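Local atomic coordinates of CRS2 (Zea mays, PDB entry 1RYB), a protein that is required for splicing of group IIB introns in maize chloroplasts, acting in complexes with CAF1 or CAF2, and has no peptidyl-tRNA hydrolase activity despite belonging to that family. Residues L111-L116 and L146-G151; E40-I45 and A178-V183; Y15-L19 and A92-P98; G50-N54 and V72-K76. The contacts are given in a common frame with arbitrary orientation. Residues are numbered along the deposited sequence.

Interaction 1: residues L111-L116 and L146-G151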
loop_
_atom_site.group_PDB
_atom_site.type_symbol
_atom_site.label_atom_id
_atom_site.label_comp_id
_atom_site.label_asym_id
_atom_site.label_seq_id
_atom_site.Cartn_x
_atom_site.Cartn_y
_atom_site.Cartn_z
ATOM N N LEU A 111 -8.607 4.471 -11.194
ATOM C CA LEU A 111 -9.542 5.164 -10.369
ATOM C C LEU A 111 -9.187 6.599 -10.383
ATOM O O LEU A 111 -8.018 6.945 -10.451
ATOM C CB LEU A 111 -9.434 4.685 -8.913
ATOM C CG LEU A 111 -9.865 3.256 -8.729
ATOM C CD1 LEU A 111 -9.520 2.860 -7.306
ATOM C CD2 LEU A 111 -11.378 3.180 -8.877
ATOM N N PRO A 112 -10.131 7.449 -10.218
ATOM C CA PRO A 112 -9.814 8.875 -10.189
ATOM C C PRO A 112 -8.924 9.298 -8.984
ATOM O O PRO A 112 -8.937 8.747 -7.887
ATOM C CB PRO A 112 -11.194 9.619 -10.128
ATOM C CG PRO A 112 -12.231 8.611 -10.644
ATOM C CD PRO A 112 -11.589 7.218 -10.428
ATOM N N ASN A 113 -8.208 10.384 -9.164
ATOM C CA ASN A 113 -7.382 10.827 -8.114
ATOM C C ASN A 113 -8.051 10.949 -6.775
ATOM O O ASN A 113 -9.030 11.718 -6.534
ATOM C CB ASN A 113 -6.660 12.144 -8.496
ATOM C CG ASN A 113 -5.567 12.529 -7.542
ATOM O OD1 ASN A 113 -4.421 12.117 -7.691
ATOM N ND2 ASN A 113 -5.884 13.474 -6.694
ATOM N N GLY A 114 -7.440 10.346 -5.810
ATOM C CA GLY A 114 -7.953 10.510 -4.470
ATOM C C GLY A 114 -9.079 9.485 -4.113
ATOM O O GLY A 114 -9.534 9.421 -2.969
ATOM N N VAL A 115 -9.583 8.748 -5.065
ATOM C CA VAL A 115 -10.644 7.786 -4.722
ATOM C C VAL A 115 -10.042 6.504 -4.164
ATOM O O VAL A 115 -9.103 5.922 -4.736
ATOM C CB VAL A 115 -11.461 7.500 -5.989
ATOM C CG1 VAL A 115 -12.523 6.452 -5.702
ATOM C CG2 VAL A 115 -12.162 8.815 -6.377
ATOM N N LEU A 116 -10.607 6.009 -3.033
ATOM C CA LEU A 116 -10.090 4.759 -2.473
ATOM C C LEU A 116 -10.956 3.602 -2.860
ATOM O O LEU A 116 -12.185 3.723 -2.988
ATOM C CB LEU A 116 -10.095 4.817 -0.931
ATOM C CG LEU A 116 -9.185 5.903 -0.329
ATOM C CD1 LEU A 116 -9.236 5.888 1.214
ATOM C CD2 LEU A 116 -7.723 5.706 -0.744
ATOM N N LEU A 146 -5.869 -2.075 -0.818
ATOM C CA LEU A 146 -6.491 -0.767 -0.768
ATOM C C LEU A 146 -5.875 0.027 -1.901
ATOM O O LEU A 146 -4.665 0.353 -1.896
ATOM C CB LEU A 146 -6.236 -0.023 0.551
ATOM C CG LEU A 146 -6.839 1.377 0.610
ATOM C CD1 LEU A 146 -8.372 1.333 0.695
ATOM C CD2 LEU A 146 -6.266 2.102 1.822
ATOM N N SER A 147 -6.706 0.298 -2.960
ATOM C CA SER A 147 -6.218 1.044 -4.130
ATOM C C SER A 147 -6.378 2.504 -3.812
ATOM O O SER A 147 -7.427 2.894 -3.252
ATOM C CB SER A 147 -7.095 0.774 -5.390
ATOM O OG SER A 147 -6.996 -0.575 -5.778
ATOM N N ILE A 148 -5.377 3.299 -4.163
ATOM C CA ILE A 148 -5.427 4.745 -3.997
ATOM C C ILE A 148 -5.427 5.354 -5.405
ATOM O O ILE A 148 -4.411 5.294 -6.076
ATOM C CB ILE A 148 -4.232 5.336 -3.219
ATOM C CG1 ILE A 148 -4.280 4.806 -1.809
ATOM C CG2 ILE A 148 -4.379 6.841 -3.163
ATOM C CD1 ILE A 148 -2.961 5.016 -1.056
ATOM N N GLY A 149 -6.614 5.880 -5.861
ATOM C CA GLY A 149 -6.701 6.371 -7.231
ATOM C C GLY A 149 -5.754 7.518 -7.489
ATOM O O GLY A 149 -5.569 8.432 -6.687
ATOM N N ILE A 150 -5.148 7.455 -8.641
ATOM C CA ILE A 150 -4.290 8.572 -9.122
ATOM C C ILE A 150 -4.707 9.087 -10.561
ATOM O O ILE A 150 -4.117 10.005 -11.093
ATOM C CB ILE A 150 -2.779 8.239 -9.060
ATOM C CG1 ILE A 150 -2.409 7.006 -9.955
ATOM C CG2 ILE A 150 -2.369 8.041 -7.597
ATOM C CD1 ILE A 150 -0.920 6.962 -10.355
ATOM N N GLY A 151 -5.713 8.456 -11.147
ATOM C CA GLY A 151 -6.213 8.772 -12.486
ATOM C C GLY A 151 -5.233 8.370 -13.554
ATOM O O GLY A 151 -4.257 7.768 -13.253
HETATM O O HOH W 1 -2.870 11.919 -9.782
#
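Three backbone hydrogen bonds join the segments. Gly149 N donates to Val115 O (2.7 Å), Gly114 N to Gly149 O (2.8 Å) and Gly151 N to Leu111 O (2.8 Å). A type II turn from Pro112 to Val115 folds the loop back, closed by Val115 N to Pro112 O (2.9 Å), with Gly114 at positive phi. Close CA-H...O contacts add to the pairing: Gly149 CA lies 3.3 Å from Pro112 O. A CB on Gly149 would clash there. One water donates to both Asn113 OD1 and Ile150 O, 2.6 Å from each. Apolar contact is led by Leu116 CD2 on Ile148 CG1 (3.7 Å), from an antiparallel non-hydrogen-bonded pair. Ile150 packs on Asp107, whose counterpart in active relatives probably stabilises the basic form of the catalytic histidine. The segments join the edge strand 116-119 to strand 145-149. Strand 102-108 pairs with the latter on its other side, Asn113 ND2 bonds Gln174 of helix 169-192, which touches Leu116, and Met41 of helix 37-48 packs on Leu116 and Ile148.

Interaction 2: residues E40-I45 and A178-V183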
loop_
_atom_site.group_PDB
_atom_site.type_symbol
_atom_site.label_atom_id
_atom_site.label_comp_id
_atom_site.label_asym_id
_atom_site.label_seq_id
_atom_site.Cartn_x
_atom_site.Cartn_y
_atom_site.Cartn_z
ATOM N N GLU A 40 2.986 6.826 1.401
ATOM C CA GLU A 40 2.356 7.882 2.192
ATOM C C GLU A 40 1.297 7.335 3.099
ATOM O O GLU A 40 1.120 7.761 4.231
ATOM C CB GLU A 40 1.716 8.952 1.253
ATOM C CG GLU A 40 2.805 9.745 0.417
ATOM C CD GLU A 40 2.161 10.934 -0.273
ATOM O OE1 GLU A 40 2.275 11.171 -1.443
ATOM O OE2 GLU A 40 1.304 11.557 0.465
ATOM N N MET A 41 0.466 6.419 2.567
ATOM C CA MET A 41 -0.634 5.852 3.377
ATOM C C MET A 41 -0.099 5.083 4.565
ATOM O O MET A 41 -0.595 5.226 5.674
ATOM C CB MET A 41 -1.560 4.924 2.541
ATOM C CG MET A 41 -2.789 4.424 3.298
ATOM S SD MET A 41 -3.964 5.748 3.643
ATOM C CE MET A 41 -4.736 5.964 2.006
ATOM N N VAL A 42 0.852 4.185 4.312
ATOM C CA VAL A 42 1.430 3.465 5.427
ATOM C C VAL A 42 2.146 4.421 6.435
ATOM O O VAL A 42 2.110 4.197 7.639
ATOM C CB VAL A 42 2.247 2.201 5.057
ATOM C CG1 VAL A 42 1.364 1.252 4.268
ATOM C CG2 VAL A 42 3.507 2.516 4.306
ATOM N N ASP A 43 2.761 5.462 5.961
ATOM C CA ASP A 43 3.365 6.400 6.893
ATOM C C ASP A 43 2.334 6.986 7.777
ATOM O O ASP A 43 2.558 7.205 8.931
ATOM C CB ASP A 43 4.083 7.570 6.191
ATOM C CG ASP A 43 5.437 7.139 5.618
ATOM O OD1 ASP A 43 6.093 6.221 6.049
ATOM O OD2 ASP A 43 5.839 7.906 4.625
ATOM N N ARG A 44 1.203 7.256 7.208
ATOM C CA ARG A 44 0.112 7.861 7.945
ATOM C C ARG A 44 -0.489 6.872 8.899
ATOM O O ARG A 44 -0.818 7.196 10.032
ATOM C CB ARG A 44 -0.908 8.457 6.967
ATOM C CG ARG A 44 -2.121 9.024 7.664
ATOM C CD ARG A 44 -1.841 10.265 8.546
ATOM N NE ARG A 44 -3.106 10.677 9.201
ATOM C CZ ARG A 44 -3.580 10.247 10.389
ATOM N NH1 ARG A 44 -2.910 9.442 11.221
ATOM N NH2 ARG A 44 -4.772 10.677 10.772
ATOM N N ILE A 45 -0.616 5.615 8.486
ATOM C CA ILE A 45 -1.143 4.605 9.416
ATOM C C ILE A 45 -0.170 4.427 10.581
ATOM O O ILE A 45 -0.562 4.391 11.780
ATOM C CB ILE A 45 -1.386 3.276 8.696
ATOM C CG1 ILE A 45 -2.573 3.492 7.726
ATOM C CG2 ILE A 45 -1.650 2.103 9.671
ATOM C CD1 ILE A 45 -2.624 2.399 6.665
ATOM N N ALA A 178 -7.734 11.699 1.099
ATOM C CA ALA A 178 -7.810 10.232 1.000
ATOM C C ALA A 178 -6.969 9.559 2.099
ATOM O O ALA A 178 -7.297 8.473 2.568
ATOM C CB ALA A 178 -7.268 9.736 -0.320
ATOM N N LEU A 179 -5.839 10.161 2.452
ATOM C CA LEU A 179 -5.037 9.510 3.475
ATOM C C LEU A 179 -5.819 9.489 4.780
ATOM O O LEU A 179 -5.709 8.561 5.565
ATOM C CB LEU A 179 -3.666 10.180 3.730
ATOM C CG LEU A 179 -2.858 10.315 2.444
ATOM C CD1 LEU A 179 -1.674 11.258 2.698
ATOM C CD2 LEU A 179 -2.340 8.923 2.013
ATOM N N GLU A 180 -6.528 10.567 5.079
ATOM C CA GLU A 180 -7.213 10.547 6.340
ATOM C C GLU A 180 -8.287 9.460 6.311
ATOM O O GLU A 180 -8.573 8.761 7.322
ATOM C CB GLU A 180 -7.846 11.922 6.590
ATOM C CG GLU A 180 -6.810 12.961 7.018
ATOM C CD GLU A 180 -5.840 12.445 8.048
ATOM O OE1 GLU A 180 -4.636 12.359 7.849
ATOM O OE2 GLU A 180 -6.413 12.123 9.180
ATOM N N GLN A 181 -8.914 9.310 5.134
ATOM C CA GLN A 181 -10.000 8.341 5.009
ATOM C C GLN A 181 -9.466 6.942 5.114
ATOM O O GLN A 181 -10.110 6.054 5.705
ATOM C CB GLN A 181 -10.697 8.509 3.661
ATOM C CG GLN A 181 -11.690 7.369 3.411
ATOM C CD GLN A 181 -12.304 7.443 2.028
ATOM O OE1 GLN A 181 -11.884 8.271 1.177
ATOM N NE2 GLN A 181 -13.378 6.665 1.834
ATOM N N GLY A 182 -8.272 6.789 4.515
ATOM C CA GLY A 182 -7.562 5.496 4.473
ATOM C C GLY A 182 -7.210 4.931 5.846
ATOM O O GLY A 182 -7.325 3.711 6.104
ATOM N N VAL A 183 -6.805 5.796 6.733
ATOM C CA VAL A 183 -6.438 5.368 8.041
ATOM C C VAL A 183 -7.595 4.677 8.743
ATOM O O VAL A 183 -7.484 3.632 9.376
ATOM C CB VAL A 183 -5.900 6.562 8.848
ATOM C CG1 VAL A 183 -5.534 6.052 10.240
ATOM C CG2 VAL A 183 -4.626 7.054 8.168
#
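This is a helix-helix packing contact with a salt bridge at its margin. It joins helix 37-48 to the C-terminal helix 169-192 in the alpha/beta fold of the peptidyl-tRNA hydrolase family. Both helices touch the central sheet: Met41 and Ile45 rest on Ile105 of strand 102-108, and Ala178 rests on Leu116. The axes of the two short segments approach to 9.3 Å and cross at -56°. Met41 is a knob in a hole formed by Ala178, Leu179, Gly182 and Val183. Met41 SD lies 3.7 Å from Gly182 CA, and Met41 CE lies 3.8 Å from Leu179 CD2. Gly182 leaves room for this, since a CB there would clash with Met41 CE. Leu179 also reaches Glu40, whose carboxylate forms a salt bridge with Arg172. Further along, Val183 CG2 packs 4.1 Å from Ile45 CG1 and lies over one face of the Arg44 guanidinium. Glu180 points its CA-to-CB bond away, yet its side chain curls back to Arg44. Arg44 has a second acidic partner, Glu48, on its own helix. The bridge to Glu180 is two-pronged: Arg44 NE donates to Glu180 OE1 at 2.6 Å, and Arg44 NH2 donates to Glu180 OE2 at 2.7 Å.

Interaction 3: residues Y15-L19 and A92-P98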
loop_
_atom_site.group_PDB
_atom_site.type_symbol
_atom_site.label_atom_id
_atom_site.label_comp_id
_atom_site.label_asym_id
_atom_site.label_seq_id
_atom_site.Cartn_x
_atom_site.Cartn_y
_atom_site.Cartn_z
ATOM N N TYR A 15 -5.343 -13.973 17.876
ATOM C CA TYR A 15 -4.429 -12.880 17.588
ATOM C C TYR A 15 -3.454 -13.117 16.343
ATOM O O TYR A 15 -2.240 -12.967 16.377
ATOM C CB TYR A 15 -3.756 -12.371 18.884
ATOM N N THR A 16 -4.018 -13.444 15.198
ATOM C CA THR A 16 -3.250 -13.592 14.001
ATOM C C THR A 16 -2.847 -12.195 13.472
ATOM O O THR A 16 -3.683 -11.290 13.370
ATOM C CB THR A 16 -4.094 -14.378 12.993
ATOM O OG1 THR A 16 -4.555 -15.564 13.632
ATOM C CG2 THR A 16 -3.246 -14.743 11.794
ATOM N N PRO A 17 -1.544 -11.982 13.211
ATOM C CA PRO A 17 -1.101 -10.622 12.790
ATOM C C PRO A 17 -1.473 -10.270 11.382
ATOM O O PRO A 17 -1.881 -11.128 10.597
ATOM C CB PRO A 17 0.426 -10.578 12.906
ATOM C CG PRO A 17 0.874 -12.034 13.010
ATOM C CD PRO A 17 -0.387 -12.900 13.264
ATOM N N TRP A 18 -1.337 -8.970 11.098
ATOM C CA TRP A 18 -1.482 -8.410 9.752
ATOM C C TRP A 18 -0.165 -7.829 9.298
ATOM O O TRP A 18 0.648 -7.362 10.102
ATOM C CB TRP A 18 -2.513 -7.260 9.658
ATOM C CG TRP A 18 -3.940 -7.752 9.689
ATOM C CD1 TRP A 18 -4.572 -8.376 10.769
ATOM C CD2 TRP A 18 -4.921 -7.631 8.645
ATOM N NE1 TRP A 18 -5.863 -8.661 10.434
ATOM C CE2 TRP A 18 -6.106 -8.240 9.123
ATOM C CE3 TRP A 18 -4.896 -7.134 7.333
ATOM C CZ2 TRP A 18 -7.284 -8.202 8.370
ATOM C CZ3 TRP A 18 -6.075 -7.232 6.546
ATOM C CH2 TRP A 18 -7.222 -7.757 7.066
ATOM N N LEU A 19 0.009 -7.828 7.981
ATOM C CA LEU A 19 1.174 -7.190 7.411
ATOM C C LEU A 19 0.599 -6.151 6.494
ATOM O O LEU A 19 -0.091 -6.499 5.575
ATOM C CB LEU A 19 2.047 -8.230 6.683
ATOM C CG LEU A 19 3.385 -7.711 6.104
ATOM C CD1 LEU A 19 4.075 -8.967 5.494
ATOM C CD2 LEU A 19 3.066 -6.781 4.913
ATOM N N ALA A 92 6.105 -12.140 5.280
ATOM C CA ALA A 92 4.888 -12.835 5.652
ATOM C C ALA A 92 5.239 -14.211 6.247
ATOM O O ALA A 92 4.561 -14.751 7.147
ATOM C CB ALA A 92 4.010 -13.050 4.399
ATOM N N ALA A 93 6.315 -14.792 5.684
ATOM C CA ALA A 93 6.773 -16.123 6.124
ATOM C C ALA A 93 7.370 -16.016 7.506
ATOM O O ALA A 93 6.933 -16.672 8.425
ATOM C CB ALA A 93 7.721 -16.835 5.083
ATOM N N TYR A 94 8.254 -15.046 7.672
ATOM C CA TYR A 94 8.883 -14.827 8.957
ATOM C C TYR A 94 7.911 -14.622 10.070
ATOM O O TYR A 94 8.058 -15.179 11.157
ATOM C CB TYR A 94 9.903 -13.655 8.881
ATOM C CG TYR A 94 10.791 -13.432 10.111
ATOM C CD1 TYR A 94 12.122 -13.832 10.132
ATOM C CD2 TYR A 94 10.265 -12.805 11.241
ATOM C CE1 TYR A 94 12.900 -13.633 11.272
ATOM C CE2 TYR A 94 11.049 -12.546 12.354
ATOM C CZ TYR A 94 12.370 -13.001 12.377
ATOM O OH TYR A 94 13.152 -12.758 13.485
ATOM N N TYR A 95 6.956 -13.732 9.837
ATOM C CA TYR A 95 6.027 -13.344 10.889
ATOM C C TYR A 95 4.732 -14.196 10.928
ATOM O O TYR A 95 3.779 -13.831 11.658
ATOM C CB TYR A 95 5.721 -11.853 10.693
ATOM C CG TYR A 95 6.917 -10.996 11.072
ATOM C CD1 TYR A 95 7.729 -10.357 10.129
ATOM C CD2 TYR A 95 7.247 -10.864 12.419
ATOM C CE1 TYR A 95 8.831 -9.594 10.527
ATOM C CE2 TYR A 95 8.322 -10.078 12.845
ATOM C CZ TYR A 95 9.140 -9.491 11.892
ATOM O OH TYR A 95 10.226 -8.794 12.365
ATOM N N GLN A 96 4.655 -15.274 10.053
ATOM C CA GLN A 96 3.466 -16.144 10.020
ATOM C C GLN A 96 2.184 -15.371 9.730
ATOM O O GLN A 96 1.137 -15.565 10.376
ATOM C CB GLN A 96 3.319 -16.974 11.348
ATOM C CG GLN A 96 4.587 -17.811 11.632
ATOM C CD GLN A 96 4.467 -18.488 13.012
ATOM O OE1 GLN A 96 3.655 -19.389 13.195
ATOM N NE2 GLN A 96 5.197 -17.999 14.027
ATOM N N VAL A 97 2.251 -14.468 8.761
ATOM C CA VAL A 97 1.063 -13.735 8.419
ATOM C C VAL A 97 0.313 -14.481 7.338
ATOM O O VAL A 97 0.899 -14.719 6.286
ATOM C CB VAL A 97 1.496 -12.380 7.822
ATOM C CG1 VAL A 97 0.183 -11.540 7.529
ATOM C CG2 VAL A 97 2.399 -11.666 8.790
ATOM N N PRO A 98 -0.927 -14.851 7.555
ATOM C CA PRO A 98 -1.689 -15.526 6.495
ATOM C C PRO A 98 -2.016 -14.599 5.332
ATOM O O PRO A 98 -2.212 -13.338 5.500
ATOM C CB PRO A 98 -3.020 -15.919 7.125
ATOM C CG PRO A 98 -3.163 -15.037 8.349
ATOM C CD PRO A 98 -1.758 -14.606 8.731
#
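Leu19, Val97 and Pro17 make most of this contact, which packs the start of a central parallel strand against the end of a helix in an alpha/beta fold. Helix 84-94 ends in a Schellman motif. Gln96 takes positive phi, Val97 N bonds back to Ala92 O (2.8 Å) and Gln96 N to Ala93 O (3.1 Å). The chain then turns, which brings Val97 CG1 against the strand. No hydrogen bond joins the two segments. Leu19 points toward the helix end, with its CD1 4.2 Å from Ala92 CB. Leu19 CB also meets Val97 CG1 at 3.9 Å. Val97 CG1 reaches the strand backbone too, 3.7 Å from Leu19 N. Ile102 of the neighbouring strand packs on Ala92 and Val97. Pro17 sets its ring over the helix end, with CG 3.7 Å from Tyr95 O. Its own carbonyl oxygen accepts a hydrogen bond from His101, whose ring stacks with Trp18. Before Pro17, Thr16 CG2 lies 3.4 Å from Pro98 CD.

Interaction 4: residues G50-N54 and V72-K76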
loop_
_atom_site.group_PDB
_atom_site.type_symbol
_atom_site.label_atom_id
_atom_site.label_comp_id
_atom_site.label_asym_id
_atom_site.label_seq_id
_atom_site.Cartn_x
_atom_site.Cartn_y
_atom_site.Cartn_z
ATOM N N GLY A 50 1.036 4.867 16.411
ATOM C CA GLY A 50 2.218 4.984 17.256
ATOM C C GLY A 50 3.246 3.971 16.948
ATOM O O GLY A 50 3.900 3.406 17.863
ATOM N N ILE A 51 3.463 3.784 15.624
ATOM C CA ILE A 51 4.468 2.808 15.224
ATOM C C ILE A 51 5.646 3.502 14.570
ATOM O O ILE A 51 5.496 4.359 13.719
ATOM C CB ILE A 51 3.918 1.666 14.320
ATOM C CG1 ILE A 51 2.819 0.883 14.993
ATOM C CG2 ILE A 51 5.035 0.721 13.966
ATOM C CD1 ILE A 51 1.973 0.085 13.959
ATOM N N THR A 52 6.856 3.154 14.977
ATOM C CA THR A 52 7.994 3.790 14.348
ATOM C C THR A 52 8.623 2.802 13.304
ATOM O O THR A 52 8.839 1.586 13.617
ATOM C CB THR A 52 8.957 4.383 15.437
ATOM O OG1 THR A 52 8.455 4.057 16.746
ATOM C CG2 THR A 52 8.988 5.921 15.328
ATOM N N MET A 53 8.757 3.253 12.029
ATOM C CA MET A 53 9.206 2.339 10.997
ATOM C C MET A 53 10.765 2.279 10.894
ATOM O O MET A 53 11.368 2.636 9.894
ATOM C CB MET A 53 8.414 2.488 9.688
ATOM C CG MET A 53 6.971 1.828 9.706
ATOM S SD MET A 53 6.480 1.737 7.998
ATOM C CE MET A 53 5.724 3.350 7.844
ATOM N N ASN A 54 11.423 1.783 11.950
ATOM C CA ASN A 54 12.852 1.772 11.953
ATOM C C ASN A 54 13.534 0.397 12.030
ATOM O O ASN A 54 14.710 0.302 12.398
ATOM C CB ASN A 54 13.356 2.736 13.021
ATOM C CG ASN A 54 13.074 2.229 14.437
ATOM O OD1 ASN A 54 12.275 1.244 14.677
ATOM N ND2 ASN A 54 13.816 2.824 15.390
ATOM N N VAL A 72 0.286 -5.948 14.256
ATOM C CA VAL A 72 0.484 -5.745 12.833
ATOM C C VAL A 72 1.943 -5.391 12.586
ATOM O O VAL A 72 2.677 -4.883 13.481
ATOM C CB VAL A 72 -0.371 -4.521 12.346
ATOM C CG1 VAL A 72 -1.854 -4.646 12.691
ATOM C CG2 VAL A 72 0.129 -3.154 12.881
ATOM N N LEU A 73 2.342 -5.565 11.342
ATOM C CA LEU A 73 3.602 -4.964 10.929
ATOM C C LEU A 73 3.302 -4.009 9.800
ATOM O O LEU A 73 2.381 -4.252 9.052
ATOM C CB LEU A 73 4.737 -5.928 10.657
ATOM C CG LEU A 73 4.500 -7.011 9.667
ATOM C CD1 LEU A 73 5.854 -7.330 9.046
ATOM C CD2 LEU A 73 4.038 -8.288 10.361
ATOM N N VAL A 74 3.935 -2.860 9.788
ATOM C CA VAL A 74 3.742 -1.879 8.726
ATOM C C VAL A 74 5.001 -1.842 7.937
ATOM O O VAL A 74 6.012 -1.730 8.508
ATOM C CB VAL A 74 3.281 -0.476 9.206
ATOM C CG1 VAL A 74 1.880 -0.537 9.805
ATOM C CG2 VAL A 74 4.243 0.098 10.176
ATOM N N VAL A 75 4.935 -1.980 6.617
ATOM C CA VAL A 75 6.138 -2.196 5.822
ATOM C C VAL A 75 6.212 -1.322 4.560
ATOM O O VAL A 75 5.210 -1.153 3.895
ATOM C CB VAL A 75 6.022 -3.647 5.303
ATOM C CG1 VAL A 75 7.160 -4.029 4.357
ATOM C CG2 VAL A 75 5.873 -4.659 6.399
ATOM N N LYS A 76 7.408 -0.821 4.262
ATOM C CA LYS A 76 7.748 -0.078 3.038
ATOM C C LYS A 76 8.939 -0.805 2.448
ATOM O O LYS A 76 10.091 -0.685 2.943
ATOM C CB LYS A 76 8.148 1.380 3.310
ATOM C CG LYS A 76 6.918 2.176 3.851
ATOM C CD LYS A 76 7.111 3.706 3.772
ATOM C CE LYS A 76 8.158 4.172 4.756
ATOM N NZ LYS A 76 8.363 5.649 4.804
#
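Two bumps on the loop, Ile51 and Met53, press on one face of strand 70-77. Both point their CA-to-CB bonds toward the strand, while Thr52 between them points away. Val74 is the matching bump on the strand and fits between the two. Its CG2 lies 3.9 Å from Ile51 CG2 and 3.3 Å from Met53 CG, a very close approach. Val74 was modelled in two conformers, and these distances belong to the one given. Ile51 CD1 reaches on to Val72 CG2 at 3.9 Å. This is loop-on-sheet packing in an alpha/beta fold. Helix 37-48 ends in a Schellman motif with Gly50 at positive phi, and the chain then crosses the sheet face toward strand 55-57. Met53, at the centre of an inverse gamma turn, extends its side chain into the hollow between Val74 and Lys76. Helix 37-48 lines this hollow through Asp43 and Ala46. Met53 CE comes 4.0 Å from Lys76 CE, the aliphatic part of a side chain whose NZ forms a salt bridge with Asp43.

Interactions 1, 3 and 4 all reach the same sheet. Interactions 1 and 4 lie on opposite sides of the chain's centre, and so do interactions 1 and 3. The centre of interaction 2 lies nearest the centre of the chain, about 9 Å from it, and that of interaction 3 farthest, about 16 Å. Interaction 4 is the most buried by residue. Chemistry differs with place: backbone bonds dominate at the sheet edge in interaction 1, whereas interactions 3 and 4 have no hydrogen bond between their segments. Interaction 2 mixes apolar packing with a salt bridge. Helix 37-48 serves interactions 2 and 4, tied by the Asp43-Lys76 salt bridge. Neighbouring strands 18-22 and 70-77 join interactions 3 and 4, probably bonded through Leu73 N and Trp18 O.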